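Local coordinates for protein aspartate aminotransferase (Plasmodium falciparum, PDB 3K7Y) that probably catalyses the pyridoxal-phosphate-dependent exchange of an amino group between L-aspartate and 2-oxoglutarate, giving oxaloacetate and L-glutamate, as a homodimer, at residues L354-A362 with I375-S384. Numbering follows the deposited sequence.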
ATOM      1  N   LEU A 354     -20.905  12.142   7.514  1.00 64.44           N
ATOM      2  CA  LEU A 354     -21.514  10.957   6.936  1.00 64.38           C
ATOM      3  C   LEU A 354     -22.429  10.244   7.945  1.00 64.11           C
ATOM      4  O   LEU A 354     -23.332   9.488   7.549  1.00 64.50           O
ATOM      5  CB  LEU A 354     -20.392  10.020   6.496  1.00 64.29           C
ATOM      6  CG  LEU A 354     -20.357   9.406   5.096  1.00 65.82           C
ATOM      7  CD1 LEU A 354     -18.926   9.278   4.649  1.00 64.98           C
ATOM      8  CD2 LEU A 354     -21.047   8.043   5.036  1.00 67.18           C
ATOM      9  N   PHE A 355     -22.183  10.477   9.240  1.00 63.09           N
ATOM     10  CA  PHE A 355     -22.938   9.802  10.303  1.00 62.60           C
ATOM     11  C   PHE A 355     -23.751  10.726  11.210  1.00 62.59           C
ATOM     12  O   PHE A 355     -23.621  11.946  11.173  1.00 63.05           O
ATOM     13  CB  PHE A 355     -22.015   8.983  11.224  1.00 62.17           C
ATOM     14  CG  PHE A 355     -20.947   8.217  10.516  1.00 61.30           C
ATOM     15  CD1 PHE A 355     -21.236   7.037   9.860  1.00 61.75           C
ATOM     16  CD2 PHE A 355     -19.635   8.670  10.535  1.00 60.28           C
ATOM     17  CE1 PHE A 355     -20.224   6.338   9.211  1.00 61.88           C
ATOM     18  CE2 PHE A 355     -18.631   7.982   9.895  1.00 58.26           C
ATOM     19  CZ  PHE A 355     -18.919   6.822   9.235  1.00 59.77           C
ATOM     20  N   SER A 356     -24.593  10.112  12.030  1.00 61.99           N
ATOM     21  CA  SER A 356     -25.057  10.748  13.252  1.00 61.71           C
ATOM     22  C   SER A 356     -24.581   9.880  14.414  1.00 60.78           C
ATOM     23  O   SER A 356     -24.280   8.702  14.219  1.00 60.64           O
ATOM     24  CB  SER A 356     -26.577  10.913  13.259  1.00 62.51           C
ATOM     25  OG  SER A 356     -26.948  12.134  12.643  1.00 63.18           O
ATOM     26  N   PHE A 357     -24.486  10.470  15.602  1.00 60.02           N
ATOM     27  CA  PHE A 357     -23.976   9.779  16.774  1.00 59.06           C
ATOM     28  C   PHE A 357     -24.995   9.914  17.902  1.00 59.75           C
ATOM     29  O   PHE A 357     -25.199  11.013  18.435  1.00 60.59           O
ATOM     30  CB  PHE A 357     -22.630  10.382  17.173  1.00 58.80           C
ATOM     31  CG  PHE A 357     -21.917   9.652  18.292  1.00 58.48           C
ATOM     32  CD1 PHE A 357     -21.774   8.268  18.274  1.00 57.73           C
ATOM     33  CD2 PHE A 357     -21.334  10.369  19.335  1.00 57.88           C
ATOM     34  CE1 PHE A 357     -21.100   7.610  19.306  1.00 58.20           C
ATOM     35  CE2 PHE A 357     -20.658   9.723  20.364  1.00 58.36           C
ATOM     36  CZ  PHE A 357     -20.540   8.343  20.353  1.00 58.43           C
ATOM     37  N   VAL A 358     -25.645   8.802  18.251  1.00 59.18           N
ATOM     38  CA  VAL A 358     -26.691   8.799  19.270  1.00 59.38           C
ATOM     39  C   VAL A 358     -26.314   7.829  20.397  1.00 59.59           C
ATOM     40  O   VAL A 358     -26.725   6.664  20.370  1.00 59.97           O
ATOM     41  CB  VAL A 358     -28.067   8.394  18.641  1.00 59.85           C
ATOM     42  CG1 VAL A 358     -29.223   8.474  19.659  1.00 60.23           C
ATOM     43  CG2 VAL A 358     -28.376   9.252  17.430  1.00 59.49           C
ATOM     44  N   PRO A 359     -25.522   8.289  21.388  1.00 59.76           N
ATOM     45  CA  PRO A 359     -25.072   7.341  22.419  1.00 60.42           C
ATOM     46  C   PRO A 359     -26.204   6.484  22.981  1.00 61.27           C
ATOM     47  O   PRO A 359     -26.040   5.270  23.165  1.00 61.35           O
ATOM     48  CB  PRO A 359     -24.458   8.254  23.487  1.00 61.03           C
ATOM     49  CG  PRO A 359     -23.876   9.386  22.687  1.00 60.34           C
ATOM     50  CD  PRO A 359     -24.845   9.596  21.518  1.00 59.97           C
ATOM     51  N   LEU A 360     -27.355   7.108  23.196  1.00 62.11           N
ATOM     52  CA  LEU A 360     -28.551   6.408  23.662  1.00 63.38           C
ATOM     53  C   LEU A 360     -28.800   5.037  23.005  1.00 63.47           C
ATOM     54  O   LEU A 360     -29.306   4.110  23.645  1.00 64.23           O
ATOM     55  CB  LEU A 360     -29.767   7.304  23.466  1.00 63.37           C
ATOM     56  CG  LEU A 360     -30.982   6.685  24.131  1.00 65.52           C
ATOM     57  CD1 LEU A 360     -30.834   6.756  25.652  1.00 67.79           C
ATOM     58  CD2 LEU A 360     -32.269   7.334  23.645  1.00 67.17           C
ATOM     59  N   LEU A 361     -28.439   4.922  21.732  1.00 63.31           N
ATOM     60  CA  LEU A 361     -28.703   3.712  20.947  1.00 64.14           C
ATOM     61  C   LEU A 361     -27.745   2.556  21.254  1.00 64.98           C
ATOM     62  O   LEU A 361     -28.053   1.391  20.976  1.00 65.29           O
ATOM     63  CB  LEU A 361     -28.723   4.035  19.443  1.00 63.25           C
ATOM     64  CG  LEU A 361     -30.045   4.490  18.790  1.00 63.54           C
ATOM     65  CD1 LEU A 361     -31.006   5.137  19.750  1.00 63.47           C
ATOM     66  CD2 LEU A 361     -29.813   5.418  17.621  1.00 62.39           C
ATOM     67  N   ALA A 362     -26.592   2.870  21.842  1.00 65.64           N
ATOM     68  CA  ALA A 362     -25.674   1.825  22.282  1.00 66.91           C
ATOM     69  C   ALA A 362     -26.436   0.758  23.086  1.00 68.87           C
ATOM     70  O   ALA A 362     -26.218  -0.438  22.891  1.00 69.64           O
ATOM     71  CB  ALA A 362     -24.539   2.421  23.091  1.00 67.04           C
ATOM     72  N   ILE A 375     -26.152  -1.431  13.022  1.00 64.35           N
ATOM     73  CA  ILE A 375     -25.757  -0.149  13.603  1.00 62.43           C
ATOM     74  C   ILE A 375     -24.522  -0.433  14.466  1.00 61.54           C
ATOM     75  O   ILE A 375     -24.412  -1.519  15.012  1.00 62.07           O
ATOM     76  CB  ILE A 375     -26.924   0.368  14.481  1.00 61.96           C
ATOM     77  CG1 ILE A 375     -26.470   1.370  15.540  1.00 61.02           C
ATOM     78  CG2 ILE A 375     -27.589  -0.812  15.192  1.00 64.09           C
ATOM     79  CD1 ILE A 375     -27.270   1.300  16.834  1.00 59.53           C
ATOM     80  N   ILE A 376     -23.597   0.513  14.594  1.00 60.50           N
ATOM     81  CA  ILE A 376     -22.402   0.263  15.410  1.00 60.85           C
ATOM     82  C   ILE A 376     -22.712   0.219  16.928  1.00 61.25           C
ATOM     83  O   ILE A 376     -23.617   0.893  17.420  1.00 60.59           O
ATOM     84  CB  ILE A 376     -21.226   1.244  15.084  1.00 60.73           C
ATOM     85  CG1 ILE A 376     -20.936   1.280  13.577  1.00 61.11           C
ATOM     86  CG2 ILE A 376     -19.949   0.882  15.854  1.00 60.41           C
ATOM     87  CD1 ILE A 376     -21.489   2.560  12.859  1.00 62.47           C
ATOM     88  N   ASN A 377     -21.945  -0.599  17.646  1.00 62.54           N
ATOM     89  CA  ASN A 377     -22.061  -0.804  19.103  1.00 63.58           C
ATOM     90  C   ASN A 377     -22.155   0.447  19.962  1.00 62.78           C
ATOM     91  O   ASN A 377     -22.667   0.382  21.084  1.00 63.79           O
ATOM     92  CB  ASN A 377     -20.866  -1.634  19.609  1.00 65.38           C
ATOM     93  CG  ASN A 377     -20.708  -2.934  18.852  1.00 68.42           C
ATOM     94  OD1 ASN A 377     -19.803  -3.079  18.009  1.00 69.79           O
ATOM     95  ND2 ASN A 377     -21.618  -3.884  19.112  1.00 69.96           N
ATOM     96  N   ASN A 378     -21.645   1.571  19.461  1.00 61.27           N
ATOM     97  CA  ASN A 378     -21.542   2.797  20.269  1.00 60.83           C
ATOM     98  C   ASN A 378     -22.615   3.880  20.034  1.00 59.86           C
ATOM     99  O   ASN A 378     -22.646   4.887  20.756  1.00 60.72           O
ATOM    100  CB  ASN A 378     -20.119   3.399  20.184  1.00 61.21           C
ATOM    101  CG  ASN A 378     -19.732   3.877  18.767  1.00 59.24           C
ATOM    102  OD1 ASN A 378     -18.572   4.195  18.522  1.00 59.14           O
ATOM    103  ND2 ASN A 378     -20.687   3.924  17.850  1.00 57.07           N
ATOM    104  N   GLY A 379     -23.477   3.666  19.039  1.00 58.22           N
ATOM    105  CA  GLY A 379     -24.467   4.649  18.654  1.00 57.69           C
ATOM    106  C   GLY A 379     -24.310   5.250  17.261  1.00 57.66           C
ATOM    107  O   GLY A 379     -25.264   5.823  16.750  1.00 57.74           O
ATOM    108  N   ARG A 380     -23.127   5.141  16.643  1.00 58.09           N
ATOM    109  CA  ARG A 380     -22.854   5.745  15.311  1.00 58.45           C
ATOM    110  C   ARG A 380     -23.793   5.251  14.200  1.00 58.87           C
ATOM    111  O   ARG A 380     -24.167   4.070  14.159  1.00 59.45           O
ATOM    112  CB  ARG A 380     -21.400   5.535  14.883  1.00 58.37           C
ATOM    113  CG  ARG A 380     -20.992   6.406  13.693  1.00 59.43           C
ATOM    114  CD  ARG A 380     -19.586   6.103  13.168  1.00 61.60           C
ATOM    115  NE  ARG A 380     -19.548   4.975  12.232  1.00 61.86           N
ATOM    116  CZ  ARG A 380     -18.449   4.536  11.620  1.00 63.02           C
ATOM    117  NH1 ARG A 380     -17.270   5.121  11.833  1.00 63.20           N
ATOM    118  NH2 ARG A 380     -18.527   3.507  10.780  1.00 63.88           N
ATOM    119  N   ILE A 381     -24.164   6.139  13.285  1.00 59.61           N
ATOM    120  CA  ILE A 381     -25.207   5.807  12.320  1.00 60.43           C
ATOM    121  C   ILE A 381     -24.935   6.334  10.938  1.00 61.95           C
ATOM    122  O   ILE A 381     -24.856   7.547  10.729  1.00 62.75           O
ATOM    123  CB  ILE A 381     -26.550   6.347  12.788  1.00 60.61           C
ATOM    124  CG1 ILE A 381     -27.333   5.259  13.500  1.00 59.81           C
ATOM    125  CG2 ILE A 381     -27.376   6.904  11.638  1.00 62.51           C
ATOM    126  CD1 ILE A 381     -28.493   5.839  14.254  1.00 60.36           C
ATOM    127  N   ASN A 382     -24.821   5.412   9.992  1.00 63.24           N
ATOM    128  CA  ASN A 382     -24.673   5.778   8.605  1.00 65.75           C
ATOM    129  C   ASN A 382     -25.986   6.365   8.084  1.00 67.62           C
ATOM    130  O   ASN A 382     -26.939   5.634   7.794  1.00 68.29           O
ATOM    131  CB  ASN A 382     -24.231   4.576   7.772  1.00 66.08           C
ATOM    132  CG  ASN A 382     -23.650   4.985   6.446  1.00 67.94           C
ATOM    133  OD1 ASN A 382     -22.994   6.015   6.348  1.00 68.15           O
ATOM    134  ND2 ASN A 382     -23.892   4.186   5.408  1.00 71.52           N
ATOM    135  N   VAL A 383     -26.028   7.692   7.987  1.00 69.53           N
ATOM    136  CA  VAL A 383     -27.228   8.409   7.593  1.00 71.84           C
ATOM    137  C   VAL A 383     -27.525   8.180   6.125  1.00 74.73           C
ATOM    138  O   VAL A 383     -28.674   8.022   5.744  1.00 75.83           O
ATOM    139  CB  VAL A 383     -27.112   9.919   7.897  1.00 72.53           C
ATOM    140  CG1 VAL A 383     -28.123  10.720   7.094  1.00 74.87           C
ATOM    141  CG2 VAL A 383     -27.308  10.176   9.383  1.00 71.13           C
ATOM    142  N   SER A 384     -26.479   8.133   5.309  1.00 77.37           N
ATOM    143  CA  SER A 384     -26.625   8.030   3.848  1.00 81.45           C
ATOM    144  C   SER A 384     -27.412   6.800   3.382  1.00 83.05           C
ATOM    145  O   SER A 384     -27.731   6.676   2.193  1.00 85.54           O
ATOM    146  CB  SER A 384     -25.255   8.068   3.171  1.00 81.96           C
ATOM    147  OG  SER A 384     -24.349   7.245   3.877  1.00 81.02           O
TER
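Arg380 lays its guanidinium flat on the ring of Phe355, the planes 8° apart and Arg380 CZ 3.8 Å from the ring centroid, a cation-pi stack. A bend at chi3 (84°) swings the guanidinium along the ring while CD of Arg380 stays over the ring centre in a CH-pi contact. Phenylalanine offers the cation a flat, electron-rich face; arginine can stack and still donate at its rim: NH1 bonds OD1 of Asn185, a residue that binds pyridoxal 5'-phosphate, and NH2 bonds Ser35 O. Leu354 CB covers the other face of Phe355.

Both residues stand on one face of a sheet in which strands 355-357 and 380-382 pair antiparallel. Ser356 N donates to Ile381 O (2.9 Å) and Val383 N to Leu354 O (3.3 Å); the return bond from Ile381 N to Ser356 O is weak. On the face of Ser356 and Ile381, Leu361 CD2 meets Ile381 CD1 at 3.6 Å. Gly379 closes the type I turn 376-379 with phi 115°, a backbone shape glycine takes most easily.

Further out, Leu354 touches Tyr216 and Lys249. This two-stranded sheet belongs to the small domain of the class I aminotransferase fold, and Arg380 is placed like the arginine that in related enzymes binds the substrate's alpha-carboxylate.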